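Local coordinates for embryonic developmental protein tofu-6 (Caenorhabditis elegans, PDB 7OCX) that probably acts in piRNA (21U-RNA) biogenesis as part of the PETISCO complex, where its RNA recognition motif domain pairs with that of PID-3, at residues K15-H20 and F61-S66; W31-V36 and S44-V49. All coordinates share one frame; numbering follows the deposited sequence. Where two conformers were deposited one is given.

Interaction 1 of 2, residues K15-H20 and F61-S66; sequences KDAGFH and FVNMMS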
# COMPACT_ATOMS: atom_id res chain seq x y z
N LYS C 15 13.65 -3.87 11.75
CA LYS C 15 13.99 -4.62 12.95
C LYS C 15 13.47 -6.05 12.87
O LYS C 15 12.30 -6.28 12.53
CB LYS C 15 13.39 -3.89 14.15
CG LYS C 15 13.80 -4.46 15.47
CD LYS C 15 13.37 -3.55 16.60
CE LYS C 15 13.80 -4.13 17.93
NZ LYS C 15 13.43 -3.21 19.03
N ASP C 16 14.36 -7.00 13.16
CA ASP C 16 14.10 -8.44 13.24
C ASP C 16 13.71 -9.09 11.91
O ASP C 16 13.22 -10.23 11.92
CB ASP C 16 13.03 -8.74 14.29
CG ASP C 16 13.44 -8.30 15.70
OD1 ASP C 16 14.66 -8.22 15.98
OD2 ASP C 16 12.54 -8.03 16.54
N ALA C 17 13.95 -8.43 10.79
CA ALA C 17 13.59 -8.99 9.49
C ALA C 17 14.79 -9.51 8.73
O ALA C 17 14.62 -10.09 7.66
CB ALA C 17 12.87 -7.94 8.63
N GLY C 18 15.99 -9.36 9.28
CA GLY C 18 17.20 -9.68 8.55
C GLY C 18 18.07 -10.77 9.14
O GLY C 18 18.04 -11.04 10.35
N PHE C 19 18.88 -11.37 8.27
CA PHE C 19 19.72 -12.50 8.63
C PHE C 19 21.12 -12.34 8.07
O PHE C 19 21.31 -11.82 6.97
CB PHE C 19 19.15 -13.80 8.09
CG PHE C 19 17.79 -14.10 8.57
CD1 PHE C 19 17.58 -14.55 9.86
CD2 PHE C 19 16.70 -13.93 7.74
CE1 PHE C 19 16.32 -14.83 10.30
CE2 PHE C 19 15.43 -14.21 8.16
CZ PHE C 19 15.24 -14.66 9.45
N HIS C 20 22.10 -12.82 8.84
CA HIS C 20 23.43 -13.09 8.34
C HIS C 20 23.47 -14.55 7.90
O HIS C 20 22.92 -15.42 8.59
CB HIS C 20 24.50 -12.83 9.40
CG HIS C 20 24.66 -11.38 9.75
ND1 HIS C 20 25.15 -10.45 8.86
CD2 HIS C 20 24.41 -10.71 10.90
CE1 HIS C 20 25.19 -9.26 9.44
NE2 HIS C 20 24.74 -9.39 10.68
N PHE C 61 23.93 -11.93 3.30
CA PHE C 61 23.01 -11.14 4.09
C PHE C 61 21.70 -11.16 3.33
O PHE C 61 21.68 -11.01 2.11
CB PHE C 61 23.51 -9.72 4.26
CG PHE C 61 22.54 -8.82 4.88
CD1 PHE C 61 22.25 -8.94 6.24
CD2 PHE C 61 21.92 -7.84 4.14
CE1 PHE C 61 21.34 -8.10 6.84
CE2 PHE C 61 21.05 -7.00 4.73
CZ PHE C 61 20.75 -7.12 6.10
N VAL C 62 20.61 -11.39 4.05
CA VAL C 62 19.27 -11.40 3.47
C VAL C 62 18.35 -10.65 4.41
O VAL C 62 18.37 -10.90 5.62
CB VAL C 62 18.74 -12.83 3.26
CG1 VAL C 62 17.31 -12.78 2.78
CG2 VAL C 62 19.58 -13.54 2.26
N ASN C 63 17.54 -9.74 3.87
CA ASN C 63 16.51 -9.05 4.64
C ASN C 63 15.17 -9.42 4.02
O ASN C 63 14.96 -9.21 2.82
CB ASN C 63 16.76 -7.53 4.68
CG ASN C 63 15.95 -6.84 5.77
OD1 ASN C 63 16.35 -6.87 6.94
ND2 ASN C 63 14.89 -6.12 5.40
N MET C 64 14.26 -9.95 4.84
CA MET C 64 12.94 -10.23 4.33
C MET C 64 12.11 -8.95 4.30
O MET C 64 12.44 -7.95 4.94
CB MET C 64 12.25 -11.31 5.17
CG MET C 64 12.99 -12.63 5.31
SD MET C 64 13.43 -13.39 3.77
CE MET C 64 11.83 -14.02 3.22
N MET C 65 11.04 -8.99 3.52
CA MET C 65 10.20 -7.80 3.41
C MET C 65 9.45 -7.50 4.70
O MET C 65 9.06 -6.35 4.93
CB MET C 65 9.21 -7.98 2.26
CG MET C 65 8.46 -6.72 1.99
SD MET C 65 9.33 -5.44 1.09
CE MET C 65 10.33 -6.36 -0.07
N SER C 66 9.24 -8.50 5.54
CA SER C 66 8.48 -8.29 6.76
C SER C 66 8.95 -9.28 7.81
O SER C 66 9.54 -10.32 7.51
CB SER C 66 6.98 -8.42 6.48
OG SER C 66 6.62 -9.78 6.29
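Phe19 and Val62 form a hydrogen-bonded antiparallel pair at the heart of an RNA recognition motif sheet, where strand 18-25 runs beside strand 57-64. In this fold these neighbouring central strands are the usual carriers of the RNP2 and RNP1 motifs. Phe19 N gives a 2.7 Å bond to Val62 O, and Val62 N returns one of 3.0 Å to Phe19 O. Just before the strand proper, Ala17 O still takes the N-H of Met64 at 2.8 Å, so the ladder runs on into the turn. Between these pairs, at Gly18, the chains close to a CA-CA distance of 4.0 Å with Asn63.

Phe61 is the side chain to follow. Its CG stands anti to the backbone N (chi1 172°), and from CB outward the side chain passes the carbonyl of Phe19: CB and CG lie near the oxygen, CD1 comes to 3.1 Å from Phe19 O, and CE1 draws back to 3.7 Å from it. The ring meets that oxygen obliquely. Because Phe61 CA also makes a CA-H...O contact with it, Phe19 O has one N-H bond and close C-H neighbours around it. Beside Phe61 the His20 ring lies oblique, planes at 50°, its ND1 nearest to CD1. Tyr13 and His94 bring their rings to Phe61 as well, giving an aromatic cluster on the sheet face that binds RNA in many relatives.

Phe19 and Val62 point to the other face, where Phe19 packs on Ala70 and Val73 of helix 67-75. Met64 joins it there: its CG, anti to the carbonyl carbon (chi1 -56°), comes to the edge of the Phe19 ring, near the ring plane, 4.1 Å from CE2.

Interaction 2 of 2, residues W31-V36 and S44-V49; sequences WNLFHV and SYCRVV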
# COMPACT_ATOMS: atom_id res chain seq x y z
N TRP C 31 21.46 -14.17 -6.92
CA TRP C 31 20.16 -14.70 -7.34
C TRP C 31 19.90 -16.10 -6.80
O TRP C 31 18.76 -16.43 -6.47
CB TRP C 31 20.01 -14.68 -8.85
CG TRP C 31 19.82 -13.32 -9.40
CD1 TRP C 31 20.76 -12.57 -10.05
CD2 TRP C 31 18.65 -12.50 -9.30
NE1 TRP C 31 20.23 -11.35 -10.39
CE2 TRP C 31 18.94 -11.28 -9.93
CE3 TRP C 31 17.37 -12.68 -8.74
CZ2 TRP C 31 18.01 -10.25 -10.05
CZ3 TRP C 31 16.45 -11.65 -8.83
CH2 TRP C 31 16.77 -10.45 -9.47
N ASN C 32 20.94 -16.94 -6.67
CA ASN C 32 20.74 -18.24 -6.04
C ASN C 32 20.26 -18.08 -4.60
O ASN C 32 19.32 -18.76 -4.16
CB ASN C 32 22.05 -19.03 -6.07
CG ASN C 32 22.52 -19.30 -7.47
OD1 ASN C 32 23.64 -18.95 -7.84
ND2 ASN C 32 21.68 -19.97 -8.26
N LEU C 33 20.92 -17.19 -3.85
CA LEU C 33 20.55 -16.90 -2.47
C LEU C 33 19.14 -16.35 -2.38
O LEU C 33 18.33 -16.75 -1.53
CB LEU C 33 21.56 -15.91 -1.89
CG LEU C 33 21.43 -15.55 -0.42
CD1 LEU C 33 21.53 -16.79 0.46
CD2 LEU C 33 22.48 -14.53 -0.02
N PHE C 34 18.81 -15.40 -3.26
CA PHE C 34 17.46 -14.87 -3.31
C PHE C 34 16.43 -15.99 -3.49
O PHE C 34 15.39 -16.01 -2.81
CB PHE C 34 17.36 -13.83 -4.44
CG PHE C 34 15.96 -13.52 -4.86
CD1 PHE C 34 15.21 -12.58 -4.16
CD2 PHE C 34 15.40 -14.16 -5.96
CE1 PHE C 34 13.91 -12.30 -4.54
CE2 PHE C 34 14.11 -13.89 -6.34
CZ PHE C 34 13.35 -12.95 -5.63
N HIS C 35 16.71 -16.93 -4.40
CA HIS C 35 15.72 -17.96 -4.70
C HIS C 35 15.44 -18.81 -3.46
O HIS C 35 14.30 -19.22 -3.22
CB HIS C 35 16.17 -18.88 -5.85
CG HIS C 35 16.18 -18.24 -7.20
ND1 HIS C 35 15.30 -17.25 -7.58
CD2 HIS C 35 16.92 -18.52 -8.31
CE1 HIS C 35 15.54 -16.89 -8.83
NE2 HIS C 35 16.52 -17.65 -9.30
N VAL C 36 16.48 -19.12 -2.69
CA VAL C 36 16.27 -19.92 -1.49
C VAL C 36 15.35 -19.20 -0.52
O VAL C 36 14.45 -19.82 0.06
CB VAL C 36 17.61 -20.27 -0.82
CG1 VAL C 36 17.35 -20.82 0.59
CG2 VAL C 36 18.34 -21.27 -1.68
N SER C 44 13.44 -8.32 0.70
CA SER C 44 13.73 -6.91 0.47
C SER C 44 15.14 -6.67 -0.06
O SER C 44 15.34 -5.79 -0.90
CB SER C 44 13.57 -6.13 1.78
OG SER C 44 14.10 -4.82 1.64
N TYR C 45 16.12 -7.42 0.43
CA TYR C 45 17.50 -7.27 -0.01
C TYR C 45 18.26 -8.57 0.17
O TYR C 45 18.00 -9.33 1.09
CB TYR C 45 18.28 -6.18 0.73
CG TYR C 45 19.58 -5.81 0.03
CD1 TYR C 45 19.64 -5.70 -1.36
CD2 TYR C 45 20.74 -5.54 0.76
CE1 TYR C 45 20.82 -5.35 -2.00
CE2 TYR C 45 21.92 -5.18 0.12
CZ TYR C 45 21.95 -5.09 -1.26
OH TYR C 45 23.13 -4.73 -1.88
N CYS C 46 19.28 -8.74 -0.66
CA CYS C 46 20.00 -9.98 -0.79
C CYS C 46 21.39 -9.69 -1.35
O CYS C 46 21.49 -9.10 -2.42
CB CYS C 46 19.21 -10.89 -1.73
SG CYS C 46 19.86 -12.45 -1.90
N ARG C 47 22.44 -10.11 -0.65
CA ARG C 47 23.76 -9.88 -1.20
C ARG C 47 24.74 -10.93 -0.69
O ARG C 47 24.65 -11.40 0.44
CB ARG C 47 24.26 -8.46 -0.87
CG ARG C 47 25.64 -8.09 -1.43
CD ARG C 47 25.71 -8.01 -2.99
NE ARG C 47 25.01 -6.89 -3.63
CZ ARG C 47 23.86 -6.96 -4.28
NH1 ARG C 47 23.15 -8.08 -4.35
NH2 ARG C 47 23.40 -5.87 -4.90
N VAL C 48 25.64 -11.33 -1.58
CA VAL C 48 26.83 -12.09 -1.23
C VAL C 48 27.95 -11.09 -0.98
O VAL C 48 28.31 -10.33 -1.89
CB VAL C 48 27.21 -13.06 -2.35
CG1 VAL C 48 28.57 -13.69 -2.07
CG2 VAL C 48 26.14 -14.11 -2.50
N VAL C 49 28.51 -11.09 0.23
CA VAL C 49 29.42 -10.04 0.64
C VAL C 49 30.88 -10.48 0.64
O VAL C 49 31.75 -9.63 0.46
CB VAL C 49 29.03 -9.46 2.02
CG1 VAL C 49 27.69 -8.73 1.98
CG2 VAL C 49 29.04 -10.53 3.09
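The helix turn bearing Leu33 and Phe34 passes over the strand at Cys46, the segment axes approaching to 7.7 Å with their directions 135° apart, and the closest CA pair is Phe34 with Cys46. Cys46 carries the contact. Its SG is anti to the backbone N (chi1 -176°), which sends the sulfur up from the strand into the junction between the two helix residues. SG sits 3.4 Å from the backbone N of Phe34, a contact without hydrogen-bond geometry, and 3.8 Å from its CB. On the Leu33 side, CG of Leu33 lies 3.8 Å from SG, with CB and CD2 at much the same range, so these three atoms all border the sulfur, while CD1 turns off.

Leu33 then reaches past the sulfur. Its CD2 comes to 3.8 Å from the carbonyl oxygen of Arg47 and, more loosely, to 4.4 Å from CG2 of Val48. The side chains that meet are apolar apart from the thiol; backbone polar atoms come in at Phe34 N and Arg47 O. Arg47 starts away from the helix at CB, yet its bent chain brings NH1 back to a salt bridge with Asp30, at the start of the same helix; Tyr45 OH stands above one face of the guanidinium, toward the rim.

This is helix-on-sheet packing of the RNA recognition motif: helix 30-38 lies on strand 43-51, the outermost strand on that side within this chain, and Leu33 also touches Val62 of the adjoining strand 57-64. Farther out, the rings of Trp31 and Phe34 both meet Phe57 of the PID-3 chain, which packs beside this helix and, at Arg47, beside strand 43-51.

Both contacts are largely buried and build the same sheet, in which strands 43-51 and 57-64 are neighbours. Interaction 1 joins two strands in the interior of the sheet, and its chemistry is a backbone ladder with side chains on both faces; interaction 2 lays a helix against the strand outermost within this chain and rests on side-chain packing around one sulfur. They meet at Asn63, whose backbone N and O probably bond to Tyr45 O and Ser44 N, so that Ser44 and Tyr45 form a classic beta bulge opposite it. PID-3 chains border both: Asp16 bonds Asn74 of one in interaction 1; in interaction 2 PID-3 both packs on the helix rings and bonds Ser44 O through Asn55 and Gln58.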